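Local coordinates for protein methyl transferase from Methanosarcina acetivorans (Methanosarcina acetivorans, PDB 6MRO) that probably transfers methyl groups from S-adenosyl-L-methionine and binds calcium ions, at residues F109-F120 and R151-F162. The protein carries 1 engineered substitution. Numbering follows the deposited sequence.
With CA (calcium ion), chain D.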
ATOM      1  N   PHE A 109       5.691  -0.079   1.947  1.00 19.62           N
ATOM      2  CA  PHE A 109       6.645  -0.909   2.675  1.00 18.93           C
ATOM      3  C   PHE A 109       7.998  -0.881   1.990  1.00 20.80           C
ATOM      4  O   PHE A 109       9.037  -0.780   2.654  1.00 22.19           O
ATOM      5  CB  PHE A 109       6.143  -2.347   2.783  1.00 20.00           C
ATOM      6  CG  PHE A 109       7.164  -3.292   3.359  1.00 21.12           C
ATOM      7  CD1 PHE A 109       7.507  -3.227   4.700  1.00 27.15           C
ATOM      8  CD2 PHE A 109       7.799  -4.219   2.549  1.00 24.45           C
ATOM      9  CE1 PHE A 109       8.460  -4.094   5.240  1.00 26.97           C
ATOM     10  CE2 PHE A 109       8.753  -5.091   3.074  1.00 27.38           C
ATOM     11  CZ  PHE A 109       9.084  -5.028   4.414  1.00 28.17           C
ATOM     12  N   HIS A 110       7.985  -0.891   0.650  1.00 22.46           N
ATOM     13  CA  HIS A 110       9.196  -0.864  -0.161  1.00 27.96           C
ATOM     14  C   HIS A 110      10.102   0.310   0.191  1.00 29.16           C
ATOM     15  O   HIS A 110      11.326   0.186   0.127  1.00 29.36           O
ATOM     16  CB  HIS A 110       8.790  -0.824  -1.645  1.00 32.19           C
ATOM     17  CG  HIS A 110       9.929  -0.621  -2.598  1.00 38.93           C
ATOM     18  ND1 HIS A 110      10.861  -1.602  -2.868  1.00 39.56           N
ATOM     19  CD2 HIS A 110      10.265   0.441  -3.371  1.00 39.09           C
ATOM     20  CE1 HIS A 110      11.734  -1.147  -3.751  1.00 39.81           C
ATOM     21  NE2 HIS A 110      11.393   0.090  -4.075  1.00 39.55           N
ATOM     22  N   VAL A 111       9.530   1.457   0.572  1.00 25.51           N
ATOM     23  CA  VAL A 111      10.350   2.639   0.820  1.00 25.54           C
ATOM     24  C   VAL A 111      10.594   2.903   2.295  1.00 27.80           C
ATOM     25  O   VAL A 111      11.460   3.727   2.621  1.00 33.91           O
ATOM     26  CB  VAL A 111       9.753   3.902   0.156  1.00 27.64           C
ATOM     27  CG1 VAL A 111       9.606   3.691  -1.335  1.00 26.78           C
ATOM     28  CG2 VAL A 111       8.425   4.282   0.787  1.00 25.51           C
ATOM     29  N   ILE A 112       9.871   2.234   3.195  1.00 25.21           N
ATOM     30  CA  ILE A 112      10.108   2.395   4.624  1.00 27.08           C
ATOM     31  C   ILE A 112      11.524   1.940   4.958  1.00 33.33           C
ATOM     32  O   ILE A 112      11.952   0.847   4.562  1.00 36.01           O
ATOM     33  CB  ILE A 112       9.053   1.601   5.411  1.00 27.64           C
ATOM     34  CG1 ILE A 112       7.657   2.180   5.175  1.00 22.41           C
ATOM     35  CG2 ILE A 112       9.374   1.583   6.918  1.00 30.21           C
ATOM     36  CD1 ILE A 112       7.483   3.621   5.688  1.00 24.20           C
ATOM     37  N   THR A 113      12.261   2.772   5.693  1.00 34.14           N
ATOM     38  CA  THR A 113      13.644   2.455   6.023  1.00 39.54           C
ATOM     39  C   THR A 113      13.719   1.418   7.141  1.00 37.25           C
ATOM     40  O   THR A 113      12.768   1.209   7.898  1.00 34.01           O
ATOM     41  CB  THR A 113      14.422   3.699   6.460  1.00 40.72           C
ATOM     42  OG1 THR A 113      13.938   4.133   7.739  1.00 40.43           O
ATOM     43  CG2 THR A 113      14.257   4.825   5.444  1.00 41.85           C
ATOM     44  N   ASP A 114      14.891   0.788   7.248  1.00 39.58           N
ATOM     45  CA  ASP A 114      15.097  -0.263   8.243  1.00 44.35           C
ATOM     46  C   ASP A 114      14.786   0.232   9.649  1.00 44.39           C
ATOM     47  O   ASP A 114      14.089  -0.445  10.416  1.00 45.21           O
ATOM     48  CB  ASP A 114      16.535  -0.780   8.176  1.00 51.85           C
ATOM     49  CG  ASP A 114      16.789  -1.659   6.965  1.00 60.32           C
ATOM     50  OD1 ASP A 114      15.829  -1.954   6.220  1.00 63.26           O
ATOM     51  OD2 ASP A 114      17.957  -2.053   6.760  1.00 65.21           O
ATOM     52  N   GLU A 115      15.292   1.412  10.013  0.60 45.24           N
ATOM     53  CA  GLU A 115      15.086   1.906  11.371  0.60 46.67           C
ATOM     54  C   GLU A 115      13.640   2.291  11.651  0.60 45.86           C
ATOM     55  O   GLU A 115      13.285   2.489  12.818  0.60 46.82           O
ATOM     56  CB  GLU A 115      16.007   3.097  11.646  0.60 47.63           C
ATOM     57  CG  GLU A 115      17.418   2.685  12.036  0.60 49.08           C
ATOM     58  CD  GLU A 115      18.305   3.863  12.372  0.60 50.60           C
ATOM     59  OE1 GLU A 115      19.039   3.785  13.378  0.60 53.16           O
ATOM     60  OE2 GLU A 115      18.274   4.865  11.630  0.60 50.93           O
ATOM     61  N   GLU A 116      12.800   2.395  10.620  1.00 44.46           N
ATOM     62  CA  GLU A 116      11.391   2.711  10.792  1.00 42.43           C
ATOM     63  C   GLU A 116      10.483   1.502  10.608  1.00 35.39           C
ATOM     64  O   GLU A 116       9.262   1.645  10.716  1.00 33.79           O
ATOM     65  CB  GLU A 116      10.978   3.822   9.815  1.00 43.57           C
ATOM     66  CG  GLU A 116      11.746   5.144   9.972  1.00 50.76           C
ATOM     67  CD  GLU A 116      11.675   5.734  11.379  1.00 59.45           C
ATOM     68  OE1 GLU A 116      10.562   5.839  11.934  1.00 63.61           O
ATOM     69  OE2 GLU A 116      12.729   6.122  11.929  1.00 63.51           O
ATOM     70  N   ARG A 117      11.043   0.313  10.354  1.00 37.18           N
ATOM     71  CA  ARG A 117      10.224  -0.841   9.985  1.00 38.05           C
ATOM     72  C   ARG A 117       9.405  -1.364  11.164  1.00 33.13           C
ATOM     73  O   ARG A 117       8.222  -1.684  11.004  1.00 31.61           O
ATOM     74  CB  ARG A 117      11.105  -1.952   9.406  1.00 45.31           C
ATOM     75  CG  ARG A 117      11.452  -1.778   7.929  1.00 49.88           C
ATOM     76  CD  ARG A 117      11.288  -3.085   7.159  1.00 52.32           C
ATOM     77  NE  ARG A 117      11.884  -3.063   5.819  1.00 58.11           N
ATOM     78  CZ  ARG A 117      11.417  -2.355   4.789  1.00 58.61           C
ATOM     79  NH1 ARG A 117      10.353  -1.579   4.937  1.00 57.61           N
ATOM     80  NH2 ARG A 117      12.020  -2.413   3.606  1.00 60.14           N
ATOM     81  N   LEU A 118      10.012  -1.490  12.351  1.00 36.06           N
ATOM     82  CA  LEU A 118       9.256  -1.987  13.501  1.00 37.67           C
ATOM     83  C   LEU A 118       8.105  -1.049  13.834  1.00 35.11           C
ATOM     84  O   LEU A 118       6.962  -1.487  14.012  1.00 32.94           O
ATOM     85  CB  LEU A 118      10.169  -2.171  14.718  1.00 44.82           C
ATOM     86  CG  LEU A 118       9.493  -2.137  16.103  1.00 50.19           C
ATOM     87  CD1 LEU A 118       8.490  -3.278  16.286  1.00 52.66           C
ATOM     88  CD2 LEU A 118      10.523  -2.152  17.245  1.00 51.10           C
ATOM     89  N   LEU A 119       8.397   0.253  13.919  1.00 35.42           N
ATOM     90  CA  LEU A 119       7.357   1.253  14.141  1.00 35.72           C
ATOM     91  C   LEU A 119       6.265   1.157  13.082  1.00 35.01           C
ATOM     92  O   LEU A 119       5.070   1.243  13.395  1.00 37.07           O
ATOM     93  CB  LEU A 119       7.982   2.649  14.138  1.00 39.02           C
ATOM     94  CG  LEU A 119       7.087   3.839  14.473  1.00 41.07           C
ATOM     95  CD1 LEU A 119       6.550   3.667  15.878  1.00 40.30           C
ATOM     96  CD2 LEU A 119       7.846   5.157  14.330  1.00 39.98           C
ATOM     97  N   PHE A 120       6.659   0.979  11.821  1.00 31.49           N
ATOM     98  CA  PHE A 120       5.685   0.846  10.742  1.00 25.32           C
ATOM     99  C   PHE A 120       4.730  -0.314  11.007  1.00 25.99           C
ATOM    100  O   PHE A 120       3.506  -0.142  10.987  1.00 22.83           O
ATOM    101  CB  PHE A 120       6.429   0.667   9.421  1.00 26.01           C
ATOM    102  CG  PHE A 120       5.542   0.398   8.239  1.00 24.66           C
ATOM    103  CD1 PHE A 120       5.351  -0.896   7.789  1.00 26.98           C
ATOM    104  CD2 PHE A 120       4.923   1.444   7.560  1.00 22.92           C
ATOM    105  CE1 PHE A 120       4.554  -1.153   6.683  1.00 28.73           C
ATOM    106  CE2 PHE A 120       4.121   1.189   6.450  1.00 21.47           C
ATOM    107  CZ  PHE A 120       3.943  -0.117   6.016  1.00 23.37           C
ATOM    108  N   ARG A 151      16.456  -1.580  -2.877  0.70 36.60           N
ATOM    109  CA  ARG A 151      16.162  -2.787  -2.113  0.70 35.74           C
ATOM    110  C   ARG A 151      15.001  -3.545  -2.746  0.70 32.10           C
ATOM    111  O   ARG A 151      14.145  -2.967  -3.420  0.70 32.60           O
ATOM    112  CB  ARG A 151      15.807  -2.441  -0.663  0.70 38.14           C
ATOM    113  CG  ARG A 151      16.981  -2.117   0.243  0.70 39.56           C
ATOM    114  CD  ARG A 151      16.476  -1.620   1.596  0.70 39.98           C
ATOM    115  NE  ARG A 151      15.589  -0.470   1.438  0.70 39.43           N
ATOM    116  CZ  ARG A 151      14.708  -0.065   2.349  0.70 38.33           C
ATOM    117  NH1 ARG A 151      13.947   0.998   2.104  0.70 37.89           N
ATOM    118  NH2 ARG A 151      14.589  -0.716   3.498  0.70 35.76           N
ATOM    119  N   ARG A 152      14.985  -4.857  -2.541  1.00 27.49           N
ATOM    120  CA  ARG A 152      13.829  -5.673  -2.882  1.00 23.38           C
ATOM    121  C   ARG A 152      13.601  -6.649  -1.735  1.00 22.73           C
ATOM    122  O   ARG A 152      14.541  -7.030  -1.032  1.00 25.76           O
ATOM    123  CB  ARG A 152      14.008  -6.433  -4.212  1.00 26.74           C
ATOM    124  CG  ARG A 152      14.359  -5.544  -5.421  1.00 28.80           C
ATOM    125  CD  ARG A 152      14.041  -6.240  -6.754  1.00 31.07           C
ATOM    126  NE  ARG A 152      14.808  -7.476  -6.952  1.00 30.49           N
ATOM    127  CZ  ARG A 152      16.060  -7.530  -7.396  1.00 30.76           C
ATOM    128  NH1 ARG A 152      16.715  -6.412  -7.697  1.00 33.21           N
ATOM    129  NH2 ARG A 152      16.662  -8.705  -7.535  1.00 31.35           N
ATOM    130  N   ALA A 153      12.353  -7.044  -1.537  1.00 23.16           N
ATOM    131  CA  ALA A 153      11.985  -7.805  -0.351  1.00 22.43           C
ATOM    132  C   ALA A 153      11.931  -9.290  -0.690  1.00 24.75           C
ATOM    133  O   ALA A 153      11.304  -9.688  -1.676  1.00 23.46           O
ATOM    134  CB  ALA A 153      10.648  -7.323   0.213  1.00 22.79           C
ATOM    135  N   SER A 154      12.621 -10.101   0.107  1.00 24.00           N
ATOM    136  CA  SER A 154      12.537 -11.546  -0.037  1.00 24.30           C
ATOM    137  C   SER A 154      11.391 -12.068   0.818  1.00 24.20           C
ATOM    138  O   SER A 154      10.848 -11.355   1.659  1.00 23.65           O
ATOM    139  CB  SER A 154      13.842 -12.207   0.385  1.00 26.01           C
ATOM    140  OG  SER A 154      14.030 -12.039   1.777  1.00 26.69           O
ATOM    141  N   LYS A 155      11.009 -13.327   0.594  1.00 24.90           N
ATOM    142  CA  LYS A 155       9.977 -13.907   1.445  1.00 26.19           C
ATOM    143  C   LYS A 155      10.450 -13.975   2.889  1.00 29.33           C
ATOM    144  O   LYS A 155       9.672 -13.725   3.819  1.00 29.95           O
ATOM    145  CB  LYS A 155       9.578 -15.290   0.937  1.00 30.80           C
ATOM    146  CG  LYS A 155       9.056 -15.273  -0.481  1.00 36.50           C
ATOM    147  CD  LYS A 155       8.813 -16.676  -1.004  1.00 41.68           C
ATOM    148  CE  LYS A 155       7.346 -16.899  -1.275  1.00 42.92           C
ATOM    149  NZ  LYS A 155       7.170 -17.593  -2.578  1.00 50.52           N
ATOM    150  N   ALA A 156      11.734 -14.275   3.090  1.00 27.48           N
ATOM    151  CA  ALA A 156      12.280 -14.328   4.442  1.00 28.81           C
ATOM    152  C   ALA A 156      12.197 -12.964   5.112  1.00 28.01           C
ATOM    153  O   ALA A 156      11.819 -12.854   6.283  1.00 30.25           O
ATOM    154  CB  ALA A 156      13.725 -14.827   4.406  1.00 30.46           C
ATOM    155  N   GLU A 157      12.568 -11.909   4.384  1.00 26.94           N
ATOM    156  CA  GLU A 157      12.468 -10.562   4.932  1.00 26.28           C
ATOM    157  C   GLU A 157      11.022 -10.200   5.246  1.00 25.13           C
ATOM    158  O   GLU A 157      10.740  -9.620   6.301  1.00 25.55           O
ATOM    159  CB  GLU A 157      13.090  -9.553   3.954  1.00 25.45           C
ATOM    160  CG  GLU A 157      14.590  -9.781   3.753  1.00 29.96           C
ATOM    161  CD  GLU A 157      15.148  -9.166   2.464  1.00 32.73           C
ATOM    162  OE1 GLU A 157      16.389  -9.061   2.342  1.00 34.80           O
ATOM    163  OE2 GLU A 157      14.353  -8.799   1.583  1.00 31.66           O
ATOM    164  N   ILE A 158      10.090 -10.581   4.371  1.00 24.11           N
ATOM    165  CA  ILE A 158       8.675 -10.307   4.611  1.00 23.17           C
ATOM    166  C   ILE A 158       8.187 -11.072   5.834  1.00 27.27           C
ATOM    167  O   ILE A 158       7.542 -10.509   6.733  1.00 25.26           O
ATOM    168  CB  ILE A 158       7.849 -10.644   3.355  1.00 23.13           C
ATOM    169  CG1 ILE A 158       8.183  -9.649   2.237  1.00 21.10           C
ATOM    170  CG2 ILE A 158       6.340 -10.602   3.646  1.00 25.84           C
ATOM    171  CD1 ILE A 158       7.579 -10.007   0.897  1.00 20.90           C
ATOM    172  N   GLU A 159       8.561 -12.346   5.900  1.00 25.47           N
ATOM    173  CA  GLU A 159       8.172 -13.206   7.009  1.00 26.81           C
ATOM    174  C   GLU A 159       8.741 -12.691   8.325  1.00 31.07           C
ATOM    175  O   GLU A 159       8.040 -12.637   9.335  1.00 28.17           O
ATOM    176  CB  GLU A 159       8.638 -14.642   6.763  1.00 32.84           C
ATOM    177  CG  GLU A 159       7.794 -15.405   5.755  1.00 32.36           C
ATOM    178  CD  GLU A 159       8.238 -16.847   5.598  1.00 36.95           C
ATOM    179  OE1 GLU A 159       7.871 -17.680   6.454  1.00 38.41           O
ATOM    180  OE2 GLU A 159       8.952 -17.147   4.618  1.00 39.63           O
ATOM    181  N   SER A 160      10.011 -12.300   8.307  1.00 28.50           N
ATOM    182  CA  SER A 160      10.662 -11.788   9.509  1.00 35.00           C
ATOM    183  C   SER A 160      10.020 -10.487   9.985  1.00 32.59           C
ATOM    184  O   SER A 160       9.890 -10.257  11.195  1.00 30.01           O
ATOM    185  CB  SER A 160      12.147 -11.569   9.247  1.00 40.15           C
ATOM    186  OG  SER A 160      12.771 -11.093  10.421  1.00 43.89           O
ATOM    187  N   THR A 161       9.599  -9.642   9.044  1.00 30.86           N
ATOM    188  CA  THR A 161       9.034  -8.336   9.380  1.00 29.59           C
ATOM    189  C   THR A 161       7.609  -8.443   9.907  1.00 25.91           C
ATOM    190  O   THR A 161       7.258  -7.788  10.896  1.00 29.79           O
ATOM    191  CB  THR A 161       9.062  -7.432   8.148  1.00 29.62           C
ATOM    192  OG1 THR A 161      10.417  -7.236   7.727  1.00 30.15           O
ATOM    193  CG2 THR A 161       8.419  -6.096   8.450  1.00 27.66           C
ATOM    194  N   PHE A 162       6.760  -9.246   9.263  1.00 27.26           N
ATOM    195  CA  PHE A 162       5.332  -9.195   9.570  1.00 28.74           C
ATOM    196  C   PHE A 162       4.823 -10.355  10.426  1.00 30.48           C
ATOM    197  O   PHE A 162       3.722 -10.247  10.979  1.00 34.31           O
ATOM    198  CB  PHE A 162       4.528  -9.103   8.267  1.00 25.45           C
ATOM    199  CG  PHE A 162       4.717  -7.791   7.557  1.00 24.54           C
ATOM    200  CD1 PHE A 162       5.538  -7.694   6.440  1.00 23.44           C
ATOM    201  CD2 PHE A 162       4.104  -6.649   8.031  1.00 21.43           C
ATOM    202  CE1 PHE A 162       5.730  -6.473   5.811  1.00 23.16           C
ATOM    203  CE2 PHE A 162       4.295  -5.423   7.401  1.00 20.49           C
ATOM    204  CZ  PHE A 162       5.101  -5.341   6.292  1.00 21.36           C
TER
HETATM  205 CA    CA D 203      16.427  -7.655   0.106  1.00 28.83          CA
HETATM  206  O   HOH W   1      17.479  -6.286  -1.524  1.00 28.13           O
HETATM  207  O   HOH W   2      15.748  -5.630   1.334  1.00 33.85           O
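F109 packs against F162 at the buried end of this contact. The rim of the F162 ring lies over one face of F109, with CZ of F162 3.6 Å from CD1 of F109 and the planes at 56°. With CG anti to the backbone N (chi1 172°), the F109 ring lies between F162 and R117, whose NH1 sits over the opposite face, near the rim, and donates to F109 O at 2.8 Å. T161 CG2 approaches the ring obliquely, and A153 CB sits at its edge. With an alanine here, F162 would probably lose the ring it rests against, leaving a gap before R117.

The other end is polar and more open. In one of its two modelled conformers, R151 turns NH1 and NH2 together onto I112 O, each 3.2 Å away, NH1 from above the carbonyl plane; NH2 also makes a salt bridge to exposed D114 OD1. That carboxylate probably eases the approach of R117 NH2, 3.1 Å from R151 NH2. Beyond A153, R152 O and both E157 carboxylate oxygens bind calcium, with D141, E146 and two waters among its ligands, while S154 and E157 form a capping box.

Helix 114-127 and the loop before it pack against 151-162 over the Rossmann-like sheet: F120 meets F162 edge to edge, F109 rests on M136 of strand 132-139 and F162 on L190 of strand 184-193.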